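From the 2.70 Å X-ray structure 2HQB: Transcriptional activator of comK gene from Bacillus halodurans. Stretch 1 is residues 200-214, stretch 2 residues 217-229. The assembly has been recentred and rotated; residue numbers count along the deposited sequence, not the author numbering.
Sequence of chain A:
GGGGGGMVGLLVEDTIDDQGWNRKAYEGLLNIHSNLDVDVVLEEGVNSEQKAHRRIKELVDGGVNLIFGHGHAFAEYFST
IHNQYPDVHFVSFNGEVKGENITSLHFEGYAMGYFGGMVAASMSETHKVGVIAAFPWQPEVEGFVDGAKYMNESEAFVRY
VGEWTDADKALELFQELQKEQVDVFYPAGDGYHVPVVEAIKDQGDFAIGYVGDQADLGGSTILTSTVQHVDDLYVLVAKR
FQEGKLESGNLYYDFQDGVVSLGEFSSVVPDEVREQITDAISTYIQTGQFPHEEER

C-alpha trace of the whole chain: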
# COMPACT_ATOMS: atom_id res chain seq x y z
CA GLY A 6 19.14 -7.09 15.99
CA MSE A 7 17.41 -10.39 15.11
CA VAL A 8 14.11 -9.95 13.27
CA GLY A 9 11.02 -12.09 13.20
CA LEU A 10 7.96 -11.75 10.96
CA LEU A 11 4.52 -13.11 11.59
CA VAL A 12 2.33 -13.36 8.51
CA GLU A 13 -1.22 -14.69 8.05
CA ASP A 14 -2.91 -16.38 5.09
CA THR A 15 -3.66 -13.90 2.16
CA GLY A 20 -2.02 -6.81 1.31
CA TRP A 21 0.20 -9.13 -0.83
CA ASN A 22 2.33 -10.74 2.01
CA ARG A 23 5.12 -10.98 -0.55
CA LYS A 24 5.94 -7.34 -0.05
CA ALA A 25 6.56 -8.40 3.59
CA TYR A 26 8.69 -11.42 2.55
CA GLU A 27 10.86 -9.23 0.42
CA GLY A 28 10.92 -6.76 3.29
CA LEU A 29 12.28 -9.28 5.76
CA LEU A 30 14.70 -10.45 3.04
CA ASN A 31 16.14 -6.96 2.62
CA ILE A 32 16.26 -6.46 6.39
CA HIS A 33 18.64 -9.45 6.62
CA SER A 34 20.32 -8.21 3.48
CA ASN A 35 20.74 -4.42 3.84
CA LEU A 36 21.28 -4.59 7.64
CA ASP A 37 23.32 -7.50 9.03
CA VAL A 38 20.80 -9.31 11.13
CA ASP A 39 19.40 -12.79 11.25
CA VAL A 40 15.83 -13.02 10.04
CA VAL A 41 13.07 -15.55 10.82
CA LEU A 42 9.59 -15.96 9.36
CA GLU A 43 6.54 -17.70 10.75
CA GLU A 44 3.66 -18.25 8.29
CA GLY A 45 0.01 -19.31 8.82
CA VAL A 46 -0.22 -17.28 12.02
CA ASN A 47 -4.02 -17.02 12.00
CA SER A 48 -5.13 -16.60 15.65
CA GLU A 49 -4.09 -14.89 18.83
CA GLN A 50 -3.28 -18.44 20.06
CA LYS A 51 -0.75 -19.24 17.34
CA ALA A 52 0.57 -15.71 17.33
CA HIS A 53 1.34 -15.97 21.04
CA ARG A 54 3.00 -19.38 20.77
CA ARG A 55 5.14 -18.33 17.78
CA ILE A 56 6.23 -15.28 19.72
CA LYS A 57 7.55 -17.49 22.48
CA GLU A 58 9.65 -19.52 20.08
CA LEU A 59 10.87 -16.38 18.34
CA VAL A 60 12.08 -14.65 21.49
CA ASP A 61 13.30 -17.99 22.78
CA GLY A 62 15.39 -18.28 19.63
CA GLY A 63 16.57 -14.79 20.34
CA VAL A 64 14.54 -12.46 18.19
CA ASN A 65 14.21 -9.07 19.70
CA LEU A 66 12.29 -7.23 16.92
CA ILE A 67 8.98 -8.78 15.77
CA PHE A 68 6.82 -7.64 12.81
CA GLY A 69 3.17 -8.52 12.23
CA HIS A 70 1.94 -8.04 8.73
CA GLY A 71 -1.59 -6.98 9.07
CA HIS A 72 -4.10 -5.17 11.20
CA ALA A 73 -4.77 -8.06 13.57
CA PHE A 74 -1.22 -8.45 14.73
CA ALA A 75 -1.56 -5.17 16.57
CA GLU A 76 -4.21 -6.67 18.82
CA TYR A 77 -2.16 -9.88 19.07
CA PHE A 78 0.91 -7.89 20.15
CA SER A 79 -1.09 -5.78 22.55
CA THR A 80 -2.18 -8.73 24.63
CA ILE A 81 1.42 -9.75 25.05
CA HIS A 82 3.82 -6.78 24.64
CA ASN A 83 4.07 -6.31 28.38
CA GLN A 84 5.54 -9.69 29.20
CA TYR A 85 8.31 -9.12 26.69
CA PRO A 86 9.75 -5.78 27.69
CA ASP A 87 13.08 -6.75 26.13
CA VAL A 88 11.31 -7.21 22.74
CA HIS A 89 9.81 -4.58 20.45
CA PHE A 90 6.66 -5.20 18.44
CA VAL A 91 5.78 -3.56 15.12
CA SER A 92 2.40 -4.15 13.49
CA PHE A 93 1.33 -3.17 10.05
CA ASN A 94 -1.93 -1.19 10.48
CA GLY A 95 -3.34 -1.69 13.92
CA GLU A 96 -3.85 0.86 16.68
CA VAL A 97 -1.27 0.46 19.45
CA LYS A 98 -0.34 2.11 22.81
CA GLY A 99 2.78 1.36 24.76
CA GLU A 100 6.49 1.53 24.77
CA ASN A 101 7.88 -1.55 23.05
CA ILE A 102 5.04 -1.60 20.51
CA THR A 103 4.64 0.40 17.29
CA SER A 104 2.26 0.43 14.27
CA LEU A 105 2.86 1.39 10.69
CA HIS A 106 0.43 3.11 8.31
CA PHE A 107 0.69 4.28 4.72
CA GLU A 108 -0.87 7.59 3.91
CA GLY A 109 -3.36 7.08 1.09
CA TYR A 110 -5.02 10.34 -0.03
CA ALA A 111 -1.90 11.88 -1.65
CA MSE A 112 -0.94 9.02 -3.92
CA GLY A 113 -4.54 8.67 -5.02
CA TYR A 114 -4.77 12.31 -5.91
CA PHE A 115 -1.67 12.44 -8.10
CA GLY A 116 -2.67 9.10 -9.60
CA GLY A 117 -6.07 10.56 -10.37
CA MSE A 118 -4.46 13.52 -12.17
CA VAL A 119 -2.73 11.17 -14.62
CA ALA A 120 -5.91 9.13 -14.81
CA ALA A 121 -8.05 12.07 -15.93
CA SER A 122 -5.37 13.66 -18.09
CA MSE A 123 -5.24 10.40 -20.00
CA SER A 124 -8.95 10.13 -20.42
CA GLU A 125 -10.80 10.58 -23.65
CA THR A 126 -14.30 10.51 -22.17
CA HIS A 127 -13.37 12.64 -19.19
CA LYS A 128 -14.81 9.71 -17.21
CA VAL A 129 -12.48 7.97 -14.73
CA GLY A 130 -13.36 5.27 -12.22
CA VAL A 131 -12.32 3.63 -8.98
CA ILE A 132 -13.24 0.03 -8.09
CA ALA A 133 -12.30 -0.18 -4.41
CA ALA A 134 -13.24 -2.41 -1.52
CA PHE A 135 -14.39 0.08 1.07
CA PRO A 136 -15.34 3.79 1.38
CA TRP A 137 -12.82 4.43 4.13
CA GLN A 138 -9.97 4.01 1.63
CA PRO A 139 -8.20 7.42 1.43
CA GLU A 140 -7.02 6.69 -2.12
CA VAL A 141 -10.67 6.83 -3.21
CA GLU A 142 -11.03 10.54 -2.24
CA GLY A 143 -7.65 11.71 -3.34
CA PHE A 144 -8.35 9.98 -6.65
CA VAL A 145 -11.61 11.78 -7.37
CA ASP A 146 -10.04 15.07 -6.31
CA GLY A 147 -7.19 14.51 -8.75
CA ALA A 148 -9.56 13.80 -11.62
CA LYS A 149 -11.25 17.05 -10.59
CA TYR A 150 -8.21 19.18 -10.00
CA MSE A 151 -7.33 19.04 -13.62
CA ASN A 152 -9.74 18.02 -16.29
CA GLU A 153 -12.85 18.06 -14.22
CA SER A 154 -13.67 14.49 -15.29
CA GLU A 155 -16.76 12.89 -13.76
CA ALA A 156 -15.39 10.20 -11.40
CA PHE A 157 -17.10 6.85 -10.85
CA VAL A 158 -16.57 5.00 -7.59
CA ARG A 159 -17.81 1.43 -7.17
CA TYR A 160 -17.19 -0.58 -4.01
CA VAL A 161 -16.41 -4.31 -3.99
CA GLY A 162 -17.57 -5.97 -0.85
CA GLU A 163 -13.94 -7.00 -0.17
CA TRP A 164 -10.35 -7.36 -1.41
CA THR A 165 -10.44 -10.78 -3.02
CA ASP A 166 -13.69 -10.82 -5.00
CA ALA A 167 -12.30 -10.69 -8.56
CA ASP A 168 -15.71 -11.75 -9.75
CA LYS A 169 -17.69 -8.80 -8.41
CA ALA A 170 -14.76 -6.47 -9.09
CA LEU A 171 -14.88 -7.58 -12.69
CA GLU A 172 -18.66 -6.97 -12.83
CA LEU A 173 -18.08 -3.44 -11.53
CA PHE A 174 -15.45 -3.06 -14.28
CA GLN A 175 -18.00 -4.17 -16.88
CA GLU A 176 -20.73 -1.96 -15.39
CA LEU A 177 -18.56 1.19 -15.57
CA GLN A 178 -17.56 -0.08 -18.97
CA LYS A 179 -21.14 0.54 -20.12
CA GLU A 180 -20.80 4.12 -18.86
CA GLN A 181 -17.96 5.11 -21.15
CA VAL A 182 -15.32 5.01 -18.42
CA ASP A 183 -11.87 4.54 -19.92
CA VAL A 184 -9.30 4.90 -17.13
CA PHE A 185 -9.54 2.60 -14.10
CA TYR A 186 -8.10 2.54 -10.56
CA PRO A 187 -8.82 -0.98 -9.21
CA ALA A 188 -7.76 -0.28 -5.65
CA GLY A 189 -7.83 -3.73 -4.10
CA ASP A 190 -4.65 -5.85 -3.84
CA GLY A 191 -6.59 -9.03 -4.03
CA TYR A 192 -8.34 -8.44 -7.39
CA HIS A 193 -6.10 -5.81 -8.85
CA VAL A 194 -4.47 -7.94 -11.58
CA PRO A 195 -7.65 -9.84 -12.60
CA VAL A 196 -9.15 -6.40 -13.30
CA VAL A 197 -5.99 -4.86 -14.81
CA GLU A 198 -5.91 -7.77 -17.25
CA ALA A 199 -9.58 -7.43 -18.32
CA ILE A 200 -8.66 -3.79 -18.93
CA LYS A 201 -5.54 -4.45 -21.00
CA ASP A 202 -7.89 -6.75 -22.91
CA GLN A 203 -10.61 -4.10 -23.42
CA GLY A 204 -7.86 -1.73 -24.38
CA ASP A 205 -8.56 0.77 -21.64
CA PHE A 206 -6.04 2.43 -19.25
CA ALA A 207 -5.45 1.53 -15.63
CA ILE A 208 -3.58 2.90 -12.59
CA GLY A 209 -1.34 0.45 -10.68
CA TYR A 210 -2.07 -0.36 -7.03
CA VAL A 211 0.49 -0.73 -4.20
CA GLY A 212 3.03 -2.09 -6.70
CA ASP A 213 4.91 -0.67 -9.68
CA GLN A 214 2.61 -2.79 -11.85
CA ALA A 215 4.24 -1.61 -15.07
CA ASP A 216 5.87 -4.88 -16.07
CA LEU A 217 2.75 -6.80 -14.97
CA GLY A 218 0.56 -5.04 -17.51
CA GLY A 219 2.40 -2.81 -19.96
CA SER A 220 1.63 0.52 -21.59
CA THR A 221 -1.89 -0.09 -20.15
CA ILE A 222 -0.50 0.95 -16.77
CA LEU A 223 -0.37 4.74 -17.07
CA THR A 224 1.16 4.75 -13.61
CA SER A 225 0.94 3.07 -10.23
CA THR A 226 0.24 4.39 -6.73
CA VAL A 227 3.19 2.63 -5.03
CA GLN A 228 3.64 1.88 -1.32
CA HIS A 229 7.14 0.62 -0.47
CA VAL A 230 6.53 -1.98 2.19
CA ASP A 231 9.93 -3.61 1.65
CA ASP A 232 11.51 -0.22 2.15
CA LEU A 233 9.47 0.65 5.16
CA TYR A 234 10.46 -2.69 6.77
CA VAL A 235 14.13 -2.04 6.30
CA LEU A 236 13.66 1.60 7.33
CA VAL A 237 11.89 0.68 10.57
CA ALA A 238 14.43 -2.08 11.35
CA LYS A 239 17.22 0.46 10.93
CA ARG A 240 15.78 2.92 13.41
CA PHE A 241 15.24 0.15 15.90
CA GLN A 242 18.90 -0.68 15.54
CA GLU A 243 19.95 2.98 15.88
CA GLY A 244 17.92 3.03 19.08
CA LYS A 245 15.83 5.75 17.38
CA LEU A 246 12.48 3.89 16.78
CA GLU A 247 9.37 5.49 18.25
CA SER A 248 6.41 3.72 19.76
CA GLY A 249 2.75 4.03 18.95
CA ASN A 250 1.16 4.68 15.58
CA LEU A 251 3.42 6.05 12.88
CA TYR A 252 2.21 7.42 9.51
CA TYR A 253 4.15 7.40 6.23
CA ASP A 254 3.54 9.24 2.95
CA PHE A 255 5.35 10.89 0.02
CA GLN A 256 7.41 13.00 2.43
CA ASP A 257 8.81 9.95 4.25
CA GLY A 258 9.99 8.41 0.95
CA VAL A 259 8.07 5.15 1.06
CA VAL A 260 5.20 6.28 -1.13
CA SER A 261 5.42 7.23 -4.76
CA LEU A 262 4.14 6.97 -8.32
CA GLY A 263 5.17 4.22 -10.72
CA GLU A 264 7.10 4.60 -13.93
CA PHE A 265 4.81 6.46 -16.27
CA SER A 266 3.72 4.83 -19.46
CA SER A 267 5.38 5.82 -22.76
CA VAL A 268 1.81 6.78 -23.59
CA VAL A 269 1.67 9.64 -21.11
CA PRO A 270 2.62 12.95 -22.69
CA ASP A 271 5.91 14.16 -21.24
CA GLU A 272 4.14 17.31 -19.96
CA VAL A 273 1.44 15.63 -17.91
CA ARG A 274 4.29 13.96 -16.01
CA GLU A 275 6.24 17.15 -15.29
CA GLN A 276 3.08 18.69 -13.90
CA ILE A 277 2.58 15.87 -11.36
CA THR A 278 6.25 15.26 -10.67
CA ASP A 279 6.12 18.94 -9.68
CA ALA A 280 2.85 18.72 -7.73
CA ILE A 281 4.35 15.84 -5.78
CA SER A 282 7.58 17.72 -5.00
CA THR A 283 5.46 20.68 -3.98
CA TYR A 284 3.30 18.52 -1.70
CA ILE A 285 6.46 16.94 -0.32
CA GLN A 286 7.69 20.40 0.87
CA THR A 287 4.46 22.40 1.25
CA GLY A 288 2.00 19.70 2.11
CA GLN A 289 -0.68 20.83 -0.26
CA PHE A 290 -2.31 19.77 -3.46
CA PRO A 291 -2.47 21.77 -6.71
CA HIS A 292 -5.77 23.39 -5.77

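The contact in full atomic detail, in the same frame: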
# COMPACT_ATOMS: atom_id res chain seq x y z
N ILE A 200 -8.81 -5.13 -18.37
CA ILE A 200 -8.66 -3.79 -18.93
C ILE A 200 -7.73 -3.87 -20.12
O ILE A 200 -8.12 -3.51 -21.22
CB ILE A 200 -8.08 -2.84 -17.89
CG1 ILE A 200 -9.06 -2.72 -16.72
CG2 ILE A 200 -7.78 -1.51 -18.52
CD1 ILE A 200 -8.51 -2.03 -15.51
N LYS A 201 -6.51 -4.34 -19.91
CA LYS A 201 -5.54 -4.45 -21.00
C LYS A 201 -6.27 -5.06 -22.20
O LYS A 201 -6.09 -4.65 -23.35
CB LYS A 201 -4.36 -5.32 -20.58
CG LYS A 201 -3.20 -5.34 -21.58
CD LYS A 201 -2.24 -6.50 -21.32
CE LYS A 201 -0.78 -6.03 -21.37
NZ LYS A 201 0.16 -7.15 -20.99
N ASP A 202 -7.09 -6.06 -21.90
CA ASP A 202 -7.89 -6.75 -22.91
C ASP A 202 -8.80 -5.72 -23.60
O ASP A 202 -8.67 -5.49 -24.79
CB ASP A 202 -8.69 -7.85 -22.22
CG ASP A 202 -9.90 -8.31 -23.02
OD1 ASP A 202 -10.75 -7.46 -23.40
OD2 ASP A 202 -10.02 -9.54 -23.24
N GLN A 203 -9.71 -5.10 -22.85
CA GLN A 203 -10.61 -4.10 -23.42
C GLN A 203 -9.85 -2.99 -24.08
O GLN A 203 -10.39 -2.28 -24.88
CB GLN A 203 -11.48 -3.45 -22.35
CG GLN A 203 -12.42 -4.39 -21.66
CD GLN A 203 -13.32 -5.09 -22.64
OE1 GLN A 203 -13.53 -4.61 -23.76
NE2 GLN A 203 -13.88 -6.23 -22.22
N GLY A 204 -8.59 -2.81 -23.75
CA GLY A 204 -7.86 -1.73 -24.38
C GLY A 204 -8.00 -0.41 -23.66
O GLY A 204 -7.72 0.66 -24.21
N ASP A 205 -8.45 -0.46 -22.41
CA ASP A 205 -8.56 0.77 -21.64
C ASP A 205 -7.26 0.99 -20.83
O ASP A 205 -6.32 0.18 -20.90
CB ASP A 205 -9.80 0.71 -20.73
CG ASP A 205 -11.10 1.08 -21.48
OD1 ASP A 205 -11.13 2.19 -22.05
OD2 ASP A 205 -12.08 0.29 -21.50
N PHE A 206 -7.20 2.09 -20.09
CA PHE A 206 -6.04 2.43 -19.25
C PHE A 206 -6.29 2.17 -17.76
O PHE A 206 -7.39 2.35 -17.25
CB PHE A 206 -5.69 3.91 -19.42
CG PHE A 206 -5.02 4.22 -20.72
CD1 PHE A 206 -5.17 5.47 -21.31
CD2 PHE A 206 -4.21 3.28 -21.33
CE1 PHE A 206 -4.51 5.77 -22.50
CE2 PHE A 206 -3.54 3.58 -22.52
CZ PHE A 206 -3.70 4.83 -23.09
N ALA A 207 -5.26 1.74 -17.04
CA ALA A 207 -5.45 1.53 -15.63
C ALA A 207 -4.37 2.23 -14.82
O ALA A 207 -3.39 2.72 -15.39
CB ALA A 207 -5.45 0.05 -15.33
N ILE A 208 -4.58 2.33 -13.51
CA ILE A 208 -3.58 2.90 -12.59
C ILE A 208 -3.15 1.76 -11.65
O ILE A 208 -4.00 1.11 -11.02
CB ILE A 208 -4.12 4.06 -11.70
CG1 ILE A 208 -4.56 5.25 -12.56
CG2 ILE A 208 -3.03 4.53 -10.75
CD1 ILE A 208 -3.47 5.80 -13.43
N GLY A 209 -1.84 1.50 -11.56
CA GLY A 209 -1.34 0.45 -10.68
C GLY A 209 -1.65 0.67 -9.20
O GLY A 209 -1.75 1.81 -8.72
N TYR A 210 -1.77 -0.42 -8.46
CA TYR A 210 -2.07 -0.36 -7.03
C TYR A 210 -1.03 -1.02 -6.13
O TYR A 210 -0.75 -2.21 -6.27
CB TYR A 210 -3.43 -1.00 -6.76
CG TYR A 210 -3.95 -0.69 -5.39
CD1 TYR A 210 -4.27 0.64 -5.05
CD2 TYR A 210 -4.12 -1.69 -4.42
CE1 TYR A 210 -4.75 0.97 -3.79
CE2 TYR A 210 -4.60 -1.38 -3.14
CZ TYR A 210 -4.92 -0.03 -2.83
OH TYR A 210 -5.37 0.34 -1.57
N VAL A 211 -0.49 -0.25 -5.18
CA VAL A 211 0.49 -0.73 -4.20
C VAL A 211 1.79 -1.27 -4.78
O VAL A 211 2.77 -1.37 -4.07
CB VAL A 211 -0.14 -1.77 -3.26
CG1 VAL A 211 0.84 -2.25 -2.26
CG2 VAL A 211 -1.33 -1.14 -2.52
N GLY A 212 1.82 -1.58 -6.08
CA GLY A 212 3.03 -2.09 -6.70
C GLY A 212 3.33 -1.35 -8.00
O GLY A 212 2.45 -0.79 -8.62
N ASP A 213 4.58 -1.36 -8.45
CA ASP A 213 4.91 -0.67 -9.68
C ASP A 213 4.10 -1.10 -10.88
O ASP A 213 4.02 -0.36 -11.87
CB ASP A 213 6.37 -0.80 -10.03
CG ASP A 213 6.75 0.08 -11.17
OD1 ASP A 213 6.60 1.31 -11.02
OD2 ASP A 213 7.19 -0.46 -12.21
N GLN A 214 3.52 -2.30 -10.81
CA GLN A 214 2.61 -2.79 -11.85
C GLN A 214 2.92 -2.56 -13.30
O GLN A 214 2.14 -2.99 -14.12
CB GLN A 214 1.22 -2.20 -11.72
CG GLN A 214 0.36 -2.57 -10.53
CD GLN A 214 0.79 -3.81 -9.80
OE1 GLN A 214 1.15 -4.82 -10.40
NE2 GLN A 214 0.74 -3.75 -8.48
N LEU A 217 3.86 -5.85 -15.10
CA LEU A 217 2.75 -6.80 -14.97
C LEU A 217 1.50 -6.04 -15.46
O LEU A 217 0.57 -5.71 -14.71
CB LEU A 217 2.59 -7.23 -13.52
CG LEU A 217 1.83 -8.54 -13.30
CD1 LEU A 217 2.65 -9.73 -13.86
CD2 LEU A 217 1.55 -8.70 -11.79
N GLY A 218 1.55 -5.77 -16.76
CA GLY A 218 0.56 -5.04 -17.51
C GLY A 218 1.58 -4.51 -18.50
O GLY A 218 2.58 -5.20 -18.73
N GLY A 219 1.40 -3.31 -19.05
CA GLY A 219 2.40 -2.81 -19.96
C GLY A 219 1.80 -1.86 -20.95
O GLY A 219 1.05 -2.28 -21.85
N SER A 220 2.15 -0.58 -20.77
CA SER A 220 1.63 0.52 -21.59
C SER A 220 0.13 0.72 -21.31
O SER A 220 -0.46 1.68 -21.79
CB SER A 220 1.83 0.27 -23.09
OG SER A 220 0.62 -0.14 -23.71
N THR A 221 -0.48 -0.20 -20.56
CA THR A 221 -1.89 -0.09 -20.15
C THR A 221 -1.86 0.61 -18.78
O THR A 221 -2.80 1.28 -18.36
CB THR A 221 -2.51 -1.45 -19.93
OG1 THR A 221 -2.87 -2.01 -21.18
CG2 THR A 221 -3.72 -1.36 -19.05
N ILE A 222 -0.73 0.40 -18.09
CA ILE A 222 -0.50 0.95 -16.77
C ILE A 222 0.11 2.33 -16.93
O ILE A 222 1.32 2.46 -17.06
CB ILE A 222 0.43 0.01 -15.98
CG1 ILE A 222 -0.21 -1.38 -15.93
CG2 ILE A 222 0.62 0.50 -14.58
CD1 ILE A 222 -1.56 -1.45 -15.22
N LEU A 223 -0.75 3.34 -16.95
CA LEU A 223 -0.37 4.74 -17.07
C LEU A 223 0.65 5.04 -16.00
O LEU A 223 1.69 5.65 -16.25
CB LEU A 223 -1.60 5.62 -16.84
CG LEU A 223 -2.79 5.17 -17.69
CD1 LEU A 223 -4.02 6.01 -17.36
CD2 LEU A 223 -2.42 5.29 -19.16
N THR A 224 0.31 4.60 -14.79
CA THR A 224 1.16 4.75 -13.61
C THR A 224 0.61 3.89 -12.48
O THR A 224 -0.45 3.27 -12.61
CB THR A 224 1.25 6.24 -13.20
OG1 THR A 224 2.23 6.85 -14.04
CG2 THR A 224 1.69 6.44 -11.74
N SER A 225 1.33 3.86 -11.37
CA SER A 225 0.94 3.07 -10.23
C SER A 225 1.11 3.87 -8.95
O SER A 225 2.08 4.63 -8.81
CB SER A 225 1.80 1.80 -10.21
OG SER A 225 2.36 1.58 -11.49
N THR A 226 0.16 3.73 -8.03
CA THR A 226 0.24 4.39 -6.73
C THR A 226 1.01 3.39 -5.82
O THR A 226 0.44 2.52 -5.19
CB THR A 226 -1.21 4.76 -6.16
OG1 THR A 226 -2.05 3.61 -6.04
CG2 THR A 226 -1.89 5.74 -7.10
N VAL A 227 2.32 3.54 -5.78
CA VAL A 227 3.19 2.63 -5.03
C VAL A 227 3.44 2.88 -3.54
O VAL A 227 3.68 4.02 -3.13
CB VAL A 227 4.55 2.57 -5.74
CG1 VAL A 227 5.41 1.47 -5.16
CG2 VAL A 227 4.33 2.39 -7.22
N GLN A 228 3.37 1.81 -2.75
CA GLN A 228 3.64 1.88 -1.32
C GLN A 228 4.82 0.93 -1.08
O GLN A 228 4.69 -0.27 -1.30
CB GLN A 228 2.42 1.47 -0.51
CG GLN A 228 1.24 2.41 -0.75
CD GLN A 228 0.08 2.17 0.19
OE1 GLN A 228 -0.25 1.03 0.49
NE2 GLN A 228 -0.56 3.24 0.65
N HIS A 229 5.96 1.46 -0.64
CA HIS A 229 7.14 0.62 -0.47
C HIS A 229 7.27 -0.07 0.85
O HIS A 229 8.04 0.36 1.71
CB HIS A 229 8.40 1.43 -0.75
CG HIS A 229 8.36 2.14 -2.06
ND1 HIS A 229 8.71 1.54 -3.25
CD2 HIS A 229 7.95 3.39 -2.38
CE1 HIS A 229 8.52 2.39 -4.25
NE2 HIS A 229 8.06 3.52 -3.75

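The two stretches are joined as neighbouring strands of a parallel β-sheet, 206-211 beside 222-228, with a backbone hydrogen-bond ladder and side chains packed on the sheet faces and at the strand starts. The strand axes approach to 4.1 Å with 19° between their N-to-C directions, and the whole contact buries 1045 Å², both sides summed.

The ladder follows the parallel pattern, in which one residue donates and accepts to two residues flanking its partner. Ala207 N donates to Thr221 O (2.8 Å, 176°), and Leu223 N donates to Ala207 O at 3.1 Å and a more bent 143°. Two residues on, Gly209 N reaches Thr224 O at a very short 2.5 Å, while Thr226 N gives Gly209 O a 2.8 Å bond at 165°. The ladder loosens at its far end: Val211 N to Thr226 O (2.9 Å, 130°) and Gln228 N to Val211 O (3.5 Å, 174°) are both weak. Between the rungs, the CA of Ile208 lies 3.2 Å from Thr224 O, a CA-H...O contact.

Glycine suits position 209 because the strands pinch together there, with Gly209 CA only 3.5 Å from Ser225 CA. An ideal CB on Gly209 would fall 2.3 Å from Ser225 CB, a clash. The small Ser225 side chain lies on the same sheet face as Ala207 and Ile222, and its OG donates to Asp213 O at 2.6 Å, tying the loop after the first strand to the second strand. The loop is also tied back to the strand it leaves, by Gln214 NE2 donating to Tyr210 O at 3.1 Å. Gln214 CB packs 4.0 Å from Ile222 CG2, so the aliphatic base of this polar side chain meets an apolar partner.

Ala207 is buried, and its CB packs 4.2 Å from Ile222 CD1 on the face it shares with Ser225. On the opposite face, Ile208 CG2 approaches Thr226 CG2 at 4.0 Å, and Ile208 CD1 lies 3.9 Å from Leu223 CB.

At the start of the strands, Phe206, in the m rotamer, presents one ring face to Leu223: CD2 of Leu223 is 3.5 Å from the ring centroid and 21° off the normal, the geometry of a CH-pi contact. Leu223 is buried, and the flat ring accommodates its methyl. The preceding helix adds a contact through Lys201, whose CG is 3.4 Å from Thr221 OG1; the CB-CG part of the chain lies against buried Thr221, and the end of the chain extends toward Gly218, while the residue remains exposed.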